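Glycerate dehydrogenase related protein (Thermoplasma acidophilum, PDB 3GVX) probably reduces glyoxylate or hydroxypyruvate with NADPH or NADH, as a member of the D-isomer specific 2-hydroxyacid dehydrogenase family. Local coordinates at residues K123-L128 against R135-L140; D169-S174 against L203-V208; L92-A97 against T118-K123; A78-I83 against E263-A268. All coordinates share one frame; numbering follows the deposited sequence.

Contact 1 (K123-L128 against R135-L140); sequences KALGIL and RRVAHL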
loop_
_atom_site.group_PDB
_atom_site.type_symbol
_atom_site.label_atom_id
_atom_site.label_comp_id
_atom_site.label_asym_id
_atom_site.label_seq_id
_atom_site.Cartn_x
_atom_site.Cartn_y
_atom_site.Cartn_z
ATOM N N LYS B 123 0.227 3.241 13.265
ATOM C CA LYS B 123 0.419 4.671 13.263
ATOM C C LYS B 123 -0.774 5.535 12.879
ATOM O O LYS B 123 -1.716 5.087 12.234
ATOM C CB LYS B 123 1.630 5.008 12.414
ATOM C CG LYS B 123 2.889 4.743 13.177
ATOM C CD LYS B 123 4.017 4.459 12.261
ATOM C CE LYS B 123 5.325 4.564 13.004
ATOM N NZ LYS B 123 5.316 3.680 14.176
ATOM N N ALA B 124 -0.689 6.796 13.284
ATOM C CA ALA B 124 -1.741 7.755 13.023
ATOM C C ALA B 124 -1.500 8.554 11.749
ATOM O O ALA B 124 -0.518 9.289 11.621
ATOM C CB ALA B 124 -1.895 8.686 14.226
ATOM N N LEU B 125 -2.407 8.386 10.797
ATOM C CA LEU B 125 -2.337 9.098 9.527
ATOM C C LEU B 125 -3.345 10.251 9.558
ATOM O O LEU B 125 -4.557 10.030 9.643
ATOM C CB LEU B 125 -2.656 8.158 8.361
ATOM C CG LEU B 125 -2.933 8.830 7.013
ATOM C CD1 LEU B 125 -1.725 9.651 6.553
ATOM C CD2 LEU B 125 -3.313 7.763 6.007
ATOM N N GLY B 126 -2.830 11.475 9.510
ATOM C CA GLY B 126 -3.676 12.651 9.517
ATOM C C GLY B 126 -3.977 13.085 8.094
ATOM O O GLY B 126 -3.067 13.261 7.282
ATOM N N ILE B 127 -5.261 13.236 7.776
ATOM C CA ILE B 127 -5.656 13.657 6.439
ATOM C C ILE B 127 -6.255 15.047 6.460
ATOM O O ILE B 127 -7.188 15.346 7.205
ATOM C CB ILE B 127 -6.680 12.709 5.784
ATOM C CG1 ILE B 127 -6.100 11.298 5.700
ATOM C CG2 ILE B 127 -7.030 13.214 4.387
ATOM C CD1 ILE B 127 -7.118 10.245 5.369
ATOM N N LEU B 128 -5.695 15.893 5.619
ATOM C CA LEU B 128 -6.135 17.261 5.510
ATOM C C LEU B 128 -7.045 17.341 4.292
ATOM O O LEU B 128 -6.588 17.259 3.150
ATOM C CB LEU B 128 -4.918 18.158 5.339
ATOM C CG LEU B 128 -5.152 19.661 5.451
ATOM C CD1 LEU B 128 -5.685 20.011 6.843
ATOM C CD2 LEU B 128 -3.833 20.379 5.158
ATOM N N ARG B 135 -10.822 9.945 1.152
ATOM C CA ARG B 135 -11.606 8.763 1.482
ATOM C C ARG B 135 -10.937 7.493 1.008
ATOM O O ARG B 135 -10.909 6.503 1.715
ATOM C CB ARG B 135 -13.017 8.881 0.902
ATOM C CG ARG B 135 -13.831 9.972 1.589
ATOM C CD ARG B 135 -15.092 10.386 0.843
ATOM N NE ARG B 135 -15.581 11.650 1.389
ATOM C CZ ARG B 135 -16.490 11.774 2.348
ATOM N NH1 ARG B 135 -17.054 10.707 2.880
ATOM N NH2 ARG B 135 -16.800 12.981 2.802
ATOM N N ARG B 136 -10.391 7.546 -0.196
ATOM C CA ARG B 136 -9.698 6.414 -0.780
ATOM C C ARG B 136 -8.401 6.140 -0.028
ATOM O O ARG B 136 -8.035 5.002 0.185
ATOM C CB ARG B 136 -9.409 6.680 -2.255
ATOM C CG ARG B 136 -8.796 5.508 -2.976
ATOM C CD ARG B 136 -9.660 4.256 -2.898
ATOM N NE ARG B 136 -8.996 3.131 -3.548
ATOM C CZ ARG B 136 -9.503 1.914 -3.710
ATOM N NH1 ARG B 136 -10.715 1.629 -3.264
ATOM N NH2 ARG B 136 -8.780 0.989 -4.330
ATOM N N VAL B 137 -7.719 7.208 0.363
ATOM C CA VAL B 137 -6.473 7.119 1.111
ATOM C C VAL B 137 -6.749 6.440 2.443
ATOM O O VAL B 137 -6.004 5.551 2.855
ATOM C CB VAL B 137 -5.833 8.543 1.336
ATOM C CG1 VAL B 137 -4.888 8.528 2.538
ATOM C CG2 VAL B 137 -5.085 8.987 0.069
ATOM N N ALA B 138 -7.840 6.852 3.091
ATOM C CA ALA B 138 -8.260 6.297 4.375
ATOM C C ALA B 138 -8.673 4.821 4.298
ATOM O O ALA B 138 -8.522 4.082 5.265
ATOM C CB ALA B 138 -9.393 7.136 4.960
ATOM N N HIS B 139 -9.185 4.405 3.143
ATOM C CA HIS B 139 -9.589 3.012 2.932
ATOM C C HIS B 139 -8.323 2.166 2.915
ATOM O O HIS B 139 -8.276 1.109 3.524
ATOM C CB HIS B 139 -10.384 2.878 1.619
ATOM C CG HIS B 139 -10.293 1.534 0.968
ATOM N ND1 HIS B 139 -11.125 0.482 1.283
ATOM C CD2 HIS B 139 -9.479 1.083 -0.016
ATOM C CE1 HIS B 139 -10.828 -0.555 0.519
ATOM N NE2 HIS B 139 -9.833 -0.218 -0.278
ATOM N N LEU B 140 -7.290 2.656 2.237
ATOM C CA LEU B 140 -6.013 1.947 2.184
ATOM C C LEU B 140 -5.332 1.969 3.559
ATOM O O LEU B 140 -4.787 0.965 4.008
ATOM C CB LEU B 140 -5.087 2.566 1.134
ATOM C CG LEU B 140 -5.530 2.500 -0.330
ATOM C CD1 LEU B 140 -4.475 3.208 -1.181
ATOM C CD2 LEU B 140 -5.734 1.039 -0.762
#

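Contact 2 (D169-S174 against L203-V208); sequences DLFRQS and LTIVNV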
loop_
_atom_site.group_PDB
_atom_site.type_symbol
_atom_site.label_atom_id
_atom_site.label_comp_id
_atom_site.label_asym_id
_atom_site.label_seq_id
_atom_site.Cartn_x
_atom_site.Cartn_y
_atom_site.Cartn_z
ATOM N N ASP B 169 -4.275 20.917 15.283
ATOM C CA ASP B 169 -4.677 19.783 16.108
ATOM C C ASP B 169 -4.426 18.471 15.366
ATOM O O ASP B 169 -4.069 17.470 15.969
ATOM C CB ASP B 169 -6.153 19.910 16.506
ATOM C CG ASP B 169 -6.681 18.676 17.227
ATOM O OD1 ASP B 169 -5.998 18.174 18.142
ATOM O OD2 ASP B 169 -7.786 18.205 16.891
ATOM N N LEU B 170 -4.609 18.489 14.050
ATOM C CA LEU B 170 -4.377 17.309 13.223
ATOM C C LEU B 170 -2.893 16.950 13.240
ATOM O O LEU B 170 -2.530 15.813 13.489
ATOM C CB LEU B 170 -4.843 17.550 11.779
ATOM C CG LEU B 170 -4.681 16.364 10.818
ATOM C CD1 LEU B 170 -5.897 15.429 10.887
ATOM C CD2 LEU B 170 -4.505 16.921 9.414
ATOM N N PHE B 171 -2.035 17.929 12.978
ATOM C CA PHE B 171 -0.590 17.697 13.001
ATOM C C PHE B 171 -0.150 17.134 14.341
ATOM O O PHE B 171 0.731 16.284 14.412
ATOM C CB PHE B 171 0.187 18.991 12.720
ATOM C CG PHE B 171 0.360 19.290 11.260
ATOM C CD1 PHE B 171 -0.745 19.448 10.433
ATOM C CD2 PHE B 171 1.625 19.367 10.695
ATOM C CE1 PHE B 171 -0.587 19.664 9.067
ATOM C CE2 PHE B 171 1.789 19.585 9.324
ATOM C CZ PHE B 171 0.678 19.730 8.513
ATOM N N ARG B 172 -0.787 17.597 15.404
ATOM C CA ARG B 172 -0.446 17.151 16.739
ATOM C C ARG B 172 -0.746 15.686 17.021
ATOM O O ARG B 172 -0.120 15.082 17.878
ATOM C CB ARG B 172 -1.151 18.023 17.776
ATOM C CG ARG B 172 -0.520 19.384 17.990
ATOM C CD ARG B 172 -0.873 19.882 19.381
ATOM N NE ARG B 172 -2.265 20.310 19.476
ATOM C CZ ARG B 172 -2.723 21.474 19.029
ATOM N NH1 ARG B 172 -1.897 22.331 18.455
ATOM N NH2 ARG B 172 -4.008 21.782 19.167
ATOM N N GLN B 173 -1.704 15.119 16.299
ATOM C CA GLN B 173 -2.077 13.724 16.503
ATOM C C GLN B 173 -1.568 12.826 15.390
ATOM O O GLN B 173 -1.901 11.652 15.349
ATOM C CB GLN B 173 -3.600 13.585 16.563
ATOM C CG GLN B 173 -4.289 14.425 17.604
ATOM C CD GLN B 173 -5.791 14.251 17.553
ATOM O OE1 GLN B 173 -6.308 13.179 17.857
ATOM N NE2 GLN B 173 -6.499 15.301 17.146
ATOM N N SER B 174 -0.768 13.374 14.485
ATOM C CA SER B 174 -0.297 12.601 13.342
ATOM C C SER B 174 1.191 12.255 13.232
ATOM O O SER B 174 2.067 13.033 13.611
ATOM C CB SER B 174 -0.730 13.304 12.053
ATOM O OG SER B 174 -2.108 13.577 12.085
ATOM N N LEU B 203 7.857 13.368 11.507
ATOM C CA LEU B 203 6.649 13.513 10.724
ATOM C C LEU B 203 6.980 13.444 9.249
ATOM O O LEU B 203 8.007 13.956 8.813
ATOM C CB LEU B 203 5.977 14.850 11.027
ATOM C CG LEU B 203 4.889 15.195 10.006
ATOM C CD1 LEU B 203 3.633 14.315 10.235
ATOM C CD2 LEU B 203 4.562 16.681 10.111
ATOM N N THR B 204 6.114 12.783 8.495
ATOM C CA THR B 204 6.262 12.675 7.055
ATOM C C THR B 204 5.039 13.340 6.460
ATOM O O THR B 204 3.897 13.026 6.807
ATOM C CB THR B 204 6.314 11.215 6.585
ATOM O OG1 THR B 204 7.430 10.563 7.199
ATOM C CG2 THR B 204 6.466 11.150 5.065
ATOM N N ILE B 205 5.290 14.284 5.572
ATOM C CA ILE B 205 4.214 15.001 4.944
ATOM C C ILE B 205 4.105 14.610 3.492
ATOM O O ILE B 205 5.097 14.550 2.769
ATOM C CB ILE B 205 4.422 16.503 5.076
ATOM C CG1 ILE B 205 4.605 16.831 6.559
ATOM C CG2 ILE B 205 3.256 17.245 4.430
ATOM C CD1 ILE B 205 4.432 18.272 6.943
ATOM N N VAL B 206 2.885 14.316 3.072
ATOM C CA VAL B 206 2.648 13.933 1.703
ATOM C C VAL B 206 1.674 14.921 1.081
ATOM O O VAL B 206 0.578 15.150 1.596
ATOM C CB VAL B 206 2.056 12.517 1.626
ATOM C CG1 VAL B 206 2.161 11.998 0.208
ATOM C CG2 VAL B 206 2.753 11.604 2.640
ATOM N N ASN B 207 2.079 15.502 -0.037
ATOM C CA ASN B 207 1.238 16.470 -0.713
ATOM C C ASN B 207 0.735 15.987 -2.063
ATOM O O ASN B 207 1.510 15.836 -3.005
ATOM C CB ASN B 207 2.001 17.779 -0.914
ATOM C CG ASN B 207 1.083 18.932 -1.242
ATOM O OD1 ASN B 207 -0.027 18.733 -1.740
ATOM N ND2 ASN B 207 1.541 20.145 -0.975
ATOM N N VAL B 208 -0.562 15.727 -2.157
ATOM C CA VAL B 208 -1.150 15.322 -3.424
ATOM C C VAL B 208 -2.264 16.304 -3.804
ATOM O O VAL B 208 -3.169 15.973 -4.561
ATOM C CB VAL B 208 -1.721 13.885 -3.380
ATOM C CG1 VAL B 208 -0.593 12.876 -3.323
ATOM C CG2 VAL B 208 -2.679 13.738 -2.200
#

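Contact 3 (L92-A97 against T118-K123); sequences LLLAHA and TLLYGK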
loop_
_atom_site.group_PDB
_atom_site.type_symbol
_atom_site.label_atom_id
_atom_site.label_comp_id
_atom_site.label_asym_id
_atom_site.label_seq_id
_atom_site.Cartn_x
_atom_site.Cartn_y
_atom_site.Cartn_z
ATOM N N LEU B 92 4.755 6.938 -2.319
ATOM C CA LEU B 92 5.729 7.902 -1.789
ATOM C C LEU B 92 5.987 7.608 -0.330
ATOM O O LEU B 92 7.116 7.580 0.150
ATOM C CB LEU B 92 5.193 9.320 -1.910
ATOM C CG LEU B 92 5.152 9.771 -3.355
ATOM C CD1 LEU B 92 4.276 11.009 -3.489
ATOM C CD2 LEU B 92 6.590 9.975 -3.831
ATOM N N LEU B 93 4.880 7.411 0.363
ATOM C CA LEU B 93 4.851 7.108 1.778
ATOM C C LEU B 93 5.763 5.934 2.128
ATOM O O LEU B 93 6.622 6.043 3.002
ATOM C CB LEU B 93 3.422 6.790 2.176
ATOM C CG LEU B 93 2.996 7.371 3.519
ATOM C CD1 LEU B 93 1.475 7.477 3.531
ATOM C CD2 LEU B 93 3.553 6.534 4.666
ATOM N N LEU B 94 5.566 4.819 1.432
ATOM C CA LEU B 94 6.364 3.615 1.655
ATOM C C LEU B 94 7.804 3.731 1.148
ATOM O O LEU B 94 8.698 3.098 1.685
ATOM C CB LEU B 94 5.665 2.402 1.030
ATOM C CG LEU B 94 4.364 2.013 1.733
ATOM C CD1 LEU B 94 3.571 1.053 0.853
ATOM C CD2 LEU B 94 4.684 1.405 3.091
ATOM N N ALA B 95 8.018 4.546 0.120
ATOM C CA ALA B 95 9.363 4.734 -0.420
ATOM C C ALA B 95 10.243 5.277 0.686
ATOM O O ALA B 95 11.350 4.817 0.891
ATOM C CB ALA B 95 9.347 5.703 -1.605
ATOM N N HIS B 96 9.712 6.255 1.402
ATOM C CA HIS B 96 10.416 6.872 2.520
ATOM C C HIS B 96 10.448 5.984 3.758
ATOM O O HIS B 96 11.492 5.812 4.367
ATOM C CB HIS B 96 9.782 8.230 2.866
ATOM C CG HIS B 96 10.355 8.864 4.088
ATOM N ND1 HIS B 96 11.706 9.034 4.273
ATOM C CD2 HIS B 96 9.759 9.337 5.210
ATOM C CE1 HIS B 96 11.921 9.579 5.457
ATOM N NE2 HIS B 96 10.755 9.772 6.045
ATOM N N ALA B 97 9.309 5.402 4.118
ATOM C CA ALA B 97 9.251 4.547 5.290
ATOM C C ALA B 97 10.216 3.370 5.244
ATOM O O ALA B 97 10.806 3.039 6.251
ATOM C CB ALA B 97 7.821 4.057 5.530
ATOM N N THR B 118 10.629 2.145 8.902
ATOM C CA THR B 118 9.466 2.622 9.592
ATOM C C THR B 118 8.281 1.809 9.111
ATOM O O THR B 118 8.140 1.458 7.952
ATOM C CB THR B 118 9.225 4.102 9.304
ATOM O OG1 THR B 118 10.309 4.861 9.840
ATOM C CG2 THR B 118 7.924 4.562 9.924
ATOM N N LEU B 119 7.415 1.520 10.044
ATOM C CA LEU B 119 6.234 0.756 9.774
ATOM C C LEU B 119 5.009 1.623 9.835
ATOM O O LEU B 119 4.932 2.520 10.659
ATOM C CB LEU B 119 6.132 -0.268 10.849
ATOM C CG LEU B 119 6.066 -1.757 10.726
ATOM C CD1 LEU B 119 7.409 -2.492 10.447
ATOM C CD2 LEU B 119 5.539 -2.044 12.094
ATOM N N LEU B 120 4.030 1.309 9.005
ATOM C CA LEU B 120 2.809 2.081 8.999
ATOM C C LEU B 120 1.851 1.538 10.037
ATOM O O LEU B 120 1.155 2.288 10.718
ATOM C CB LEU B 120 2.165 2.029 7.627
ATOM C CG LEU B 120 3.083 2.610 6.564
ATOM C CD1 LEU B 120 2.406 2.519 5.206
ATOM C CD2 LEU B 120 3.446 4.054 6.946
ATOM N N TYR B 121 1.841 0.220 10.173
ATOM C CA TYR B 121 0.952 -0.435 11.120
ATOM C C TYR B 121 0.915 0.191 12.515
ATOM O O TYR B 121 1.944 0.319 13.176
ATOM C CB TYR B 121 1.303 -1.912 11.249
ATOM C CG TYR B 121 0.309 -2.686 12.078
ATOM C CD1 TYR B 121 -0.804 -3.282 11.492
ATOM C CD2 TYR B 121 0.487 -2.838 13.451
ATOM C CE1 TYR B 121 -1.716 -4.022 12.254
ATOM C CE2 TYR B 121 -0.414 -3.573 14.225
ATOM C CZ TYR B 121 -1.510 -4.166 13.617
ATOM O OH TYR B 121 -2.372 -4.932 14.358
ATOM N N GLY B 122 -0.284 0.561 12.962
ATOM C CA GLY B 122 -0.432 1.148 14.281
ATOM C C GLY B 122 -0.246 2.652 14.347
ATOM O O GLY B 122 -0.540 3.283 15.354
ATOM N N LYS B 123 0.227 3.241 13.265
ATOM C CA LYS B 123 0.419 4.671 13.263
ATOM C C LYS B 123 -0.774 5.535 12.879
ATOM O O LYS B 123 -1.716 5.087 12.234
ATOM C CB LYS B 123 1.630 5.008 12.414
ATOM C CG LYS B 123 2.889 4.743 13.177
ATOM C CD LYS B 123 4.017 4.459 12.261
ATOM C CE LYS B 123 5.325 4.564 13.004
ATOM N NZ LYS B 123 5.316 3.680 14.176
#

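Contact 4 (A78-I83 against E263-A268); sequences AGAYSI and EIMDIA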
loop_
_atom_site.group_PDB
_atom_site.type_symbol
_atom_site.label_atom_id
_atom_site.label_comp_id
_atom_site.label_asym_id
_atom_site.label_seq_id
_atom_site.Cartn_x
_atom_site.Cartn_y
_atom_site.Cartn_z
ATOM N N ALA B 78 -15.604 9.585 -11.697
ATOM C CA ALA B 78 -14.323 10.094 -11.194
ATOM C C ALA B 78 -13.542 9.178 -10.248
ATOM O O ALA B 78 -12.486 9.557 -9.749
ATOM C CB ALA B 78 -14.536 11.459 -10.519
ATOM N N GLY B 79 -14.043 7.979 -10.008
ATOM C CA GLY B 79 -13.349 7.067 -9.123
ATOM C C GLY B 79 -11.908 6.721 -9.450
ATOM O O GLY B 79 -11.091 6.637 -8.537
ATOM N N ALA B 80 -11.594 6.532 -10.734
ATOM C CA ALA B 80 -10.245 6.160 -11.173
ATOM C C ALA B 80 -9.188 7.149 -10.716
ATOM O O ALA B 80 -8.080 6.782 -10.328
ATOM C CB ALA B 80 -10.200 6.016 -12.696
ATOM N N TYR B 81 -9.553 8.416 -10.727
ATOM C CA TYR B 81 -8.632 9.452 -10.323
ATOM C C TYR B 81 -8.216 9.376 -8.857
ATOM O O TYR B 81 -7.032 9.401 -8.562
ATOM C CB TYR B 81 -9.217 10.821 -10.645
ATOM C CG TYR B 81 -8.286 11.947 -10.316
ATOM C CD1 TYR B 81 -7.247 12.293 -11.171
ATOM C CD2 TYR B 81 -8.426 12.653 -9.130
ATOM C CE1 TYR B 81 -6.368 13.334 -10.856
ATOM C CE2 TYR B 81 -7.556 13.698 -8.795
ATOM C CZ TYR B 81 -6.528 14.032 -9.664
ATOM O OH TYR B 81 -5.692 15.076 -9.360
ATOM N N SER B 82 -9.172 9.299 -7.937
ATOM C CA SER B 82 -8.815 9.208 -6.530
ATOM C C SER B 82 -8.124 7.867 -6.229
ATOM O O SER B 82 -7.224 7.806 -5.400
ATOM C CB SER B 82 -10.038 9.439 -5.614
ATOM O OG SER B 82 -11.239 9.018 -6.212
ATOM N N ILE B 83 -8.543 6.802 -6.907
ATOM C CA ILE B 83 -7.927 5.487 -6.736
ATOM C C ILE B 83 -6.443 5.612 -7.068
ATOM O O ILE B 83 -5.570 5.213 -6.298
ATOM C CB ILE B 83 -8.560 4.445 -7.688
ATOM C CG1 ILE B 83 -9.914 4.012 -7.130
ATOM C CG2 ILE B 83 -7.589 3.284 -7.935
ATOM C CD1 ILE B 83 -10.711 3.125 -8.051
ATOM N N GLU B 263 -5.231 11.519 -19.769
ATOM C CA GLU B 263 -5.027 10.080 -19.788
ATOM C C GLU B 263 -6.343 9.413 -19.460
ATOM O O GLU B 263 -7.081 9.867 -18.582
ATOM C CB GLU B 263 -3.954 9.605 -18.777
ATOM C CG GLU B 263 -3.846 8.063 -18.745
ATOM C CD GLU B 263 -2.475 7.533 -18.330
ATOM O OE1 GLU B 263 -2.104 7.662 -17.143
ATOM O OE2 GLU B 263 -1.763 6.989 -19.204
ATOM N N ILE B 264 -6.673 8.372 -20.204
ATOM C CA ILE B 264 -7.865 7.626 -19.888
ATOM C C ILE B 264 -7.350 6.286 -19.417
ATOM O O ILE B 264 -6.738 5.532 -20.170
ATOM C CB ILE B 264 -8.817 7.382 -21.078
ATOM C CG1 ILE B 264 -9.581 8.659 -21.432
ATOM C CG2 ILE B 264 -9.831 6.281 -20.691
ATOM C CD1 ILE B 264 -8.728 9.786 -22.000
HETATM N N MSE B 265 -7.573 6.015 -18.144
HETATM C CA MSE B 265 -7.168 4.771 -17.563
HETATM C C MSE B 265 -8.207 3.755 -18.015
HETATM O O MSE B 265 -9.406 4.043 -18.014
HETATM C CB MSE B 265 -7.109 4.956 -16.060
HETATM C CG MSE B 265 -6.026 5.971 -15.676
HETATM SE SE MSE B 265 -5.962 6.329 -13.909
HETATM C CE MSE B 265 -5.499 4.759 -13.306
ATOM N N ASP B 266 -7.729 2.587 -18.447
ATOM C CA ASP B 266 -8.581 1.496 -18.942
ATOM C C ASP B 266 -9.610 1.060 -17.954
ATOM O O ASP B 266 -10.560 0.372 -18.284
ATOM C CB ASP B 266 -7.763 0.247 -19.248
ATOM C CG ASP B 266 -6.695 0.487 -20.262
ATOM O OD1 ASP B 266 -6.806 1.485 -21.006
ATOM O OD2 ASP B 266 -5.752 -0.329 -20.320
ATOM N N ILE B 267 -9.377 1.437 -16.719
ATOM C CA ILE B 267 -10.235 1.073 -15.635
ATOM C C ILE B 267 -11.469 1.977 -15.495
ATOM O O ILE B 267 -12.482 1.569 -14.924
ATOM C CB ILE B 267 -9.342 1.017 -14.373
ATOM C CG1 ILE B 267 -9.378 -0.403 -13.804
ATOM C CG2 ILE B 267 -9.640 2.165 -13.426
ATOM C CD1 ILE B 267 -10.756 -1.050 -13.756
ATOM N N ALA B 268 -11.381 3.190 -16.043
ATOM C CA ALA B 268 -12.476 4.164 -15.997
ATOM C C ALA B 268 -13.758 3.616 -16.609
ATOM O O ALA B 268 -14.818 3.690 -16.005
ATOM C CB ALA B 268 -12.062 5.454 -16.707
#

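Contact 1 (K123-L128 against R135-L140)
Val137 on helix 132-143 points its CG1 methyl at two side chains of strand 124-128. Leu125 CD2 lies 3.9 Å from Val137 CG1, and the two side chains cross at about a right angle. Ile127 CD1 reaches the same methyl at 4.0 Å, but here the side chains slide past each other in opposite directions. Val137 CG1 stands anti to the backbone N (chi1 157°), which turns this branch toward the strand. Ile127 is extended beyond CG1 (chi2 167°), and its end methyl also meets Ala138 CB at 3.9 Å. One methyl of Ile127 therefore touches two successive residues of the helix. All four side chains are buried and the contact is wholly apolar. The helix runs almost antiparallel to the strand, at 172°, with the axes 9.8 Å apart. This is the first half of the beta-alpha-beta unit made with strand 147-151. The turn between strand and helix carries a GxGxxG sequence, consistent with the dinucleotide-binding turn of a Rossmann fold. Around the contact, Ile127 also packs on Val148 of strand 147-151. Val137 reaches Leu178 of strand 176-179 and Ala86 of helix 79-97, so helix 132-143 packs on the sheet beside helix 79-97.

Contact 2 (D169-S174 against L203-V208)
This contact belongs to the parallel sheet of the probable NAD-binding domain, where the end of helix 167-172 and the turn after it lie against strand 204-207. Phe171 carries it from the helix. Its CE2 atom is 3.8 Å from Ile205 CD1, and its CD2 atom is 4.0 Å from Leu203 CD2. The Phe171 side chain crosses both at about a right angle, and the methyls meet the ring obliquely. The two methyls of Leu203 have different neighbours: CD2 meets the ring, while CD1 lies 3.9 Å from Ser174 O. Ile205 is stretched out along CG1 (chi2 -163°), and this carries CD1 to the ring although its CB does not point at the helix. All of these residues are buried.

The turn is fixed from within. Ser174 OG donates to Leu170 O at 2.7 Å, coming from above the carbonyl plane, 44° out of it. Gln173 N binds the same oxygen at 3.0 Å from the opposite face. Two donors thus grip Leu170 O, and the OG bond ties Ser174 back to the helix just before strand 176-179. That strand lies beside strand 204-207, and Leu203 packs on its Val177. Arg172 NH1 also bonds Asn198 OD1, which ties the helix to the loop before strand 204-207. A helix laid over the neighbouring parallel strands in this way is typical of the Rossmann fold.

Contact 3 (L92-A97 against T118-K123)
Leu120 fits its two methyls against two successive leucines of helix 79-97, and this is the tight part of the contact. Its CD1 is 3.3 Å from Leu94 CD2, and its CD2 is 3.4 Å from Leu93 CD2. Both pairs are closer than usual for carbon atoms. The side chains cross at a slant. Leu120 CG stands anti to the carbonyl carbon (chi1 -61°) and CD1 continues the extended chain (chi2 179°), which spreads the fork toward the helix. Cut back to an alanine, this position would probably lose both methyl contacts to Leu93 and Leu94 and leave a gap between loop and helix.

The other end is looser and nearer to solvent. Thr118 is partly exposed. Its CB lies 4.0 Å from Ala97 CB, an ordinary contact. What joins the two segments here is a backbone bond: Thr118 N donates to Ala97 O at 2.8 Å. It is nearly straight at the hydrogen (170°), with the donor tilted from the carbonyl plane. Beyond Leu120 the chain folds through a type II beta turn to Lys123, closed by Lys123 N to Leu120 O at 2.9 Å. Gly122 sits in this turn with a positive phi, where a side chain would jam against the preceding carbonyl.

Glu87 of the second subunit accepts from the backbone N of Leu120 and of Tyr121, so the loop also belongs to the dimer interface. In its own chain, segment 118-123 leads straight into strand 124-128. Leu93 and Leu120 both pack on Phe176 of strand 176-179, between helix 79-97 and the sheet.

Contact 4 (A78-I83 against E263-A268)
This is a small apolar contact between the starts of two helices far apart in sequence: the first turn of helix 79-97 and the chain entering helix 266-279. Ala80 is its centre. Its CB points at the other segment and is buried there among three residues. Ile267 CG2 is nearest to it, at 4.0 Å. Met265, a selenomethionine, brings its SE atom to 4.4 Å from Ala80 CB. The same SE lies 4.2 Å from Ala80 O. Ala268 CB stands at 4.5 Å from Ala80 CB, on the far limit of contact. The small methyl of Ala80 lets the two backbones come close, with 5.7 Å between Ala80 CA and Ala268 CA.

Met265 CG is anti to the carbonyl carbon (chi1 -64°), the side chain bends at its end (chi3 64°), and SE is its nearest atom to Ala80. Each segment is held by its own backbone bonds, Ile83 N to Gly79 O at 3.0 Å and Ala268 N to Met265 O at 2.9 Å. Asn77 ND2 adds a bond to Ala268 O, joining the two parts just before helix 79-97.

The second subunit packs against this region: its Leu119 meets Met265, and its Tyr121 meets both Ile83 and Ile267. In the same chain, Tyr81 and Ser82 touch Ile133 of helix 132-143. The start of helix 79-97 thus lies between helix 132-143 and the beginning of helix 266-279.

In the fold
Contacts 1, 2 and 3 cluster in the probable NAD-binding domain, with centres 10 to 13 Å apart. Contacts 1 and 2 rest on the same seven-stranded parallel sheet. The segments of contacts 3 and 1 overlap at Lys123, where the loop enters strand 124-128. Along the chain they close in the order 3, 1, 2. Contact 4 spans all of them in sequence, and its centre is about 20 Å from that of contact 1 and 25 Å from contact 3. Helix 79-97 links the two regions: contact 4 uses its start and contact 3 its end. Contacts 1, 3 and 4 touch the second subunit, so three of the four contacts lie at or beside the dimer interface.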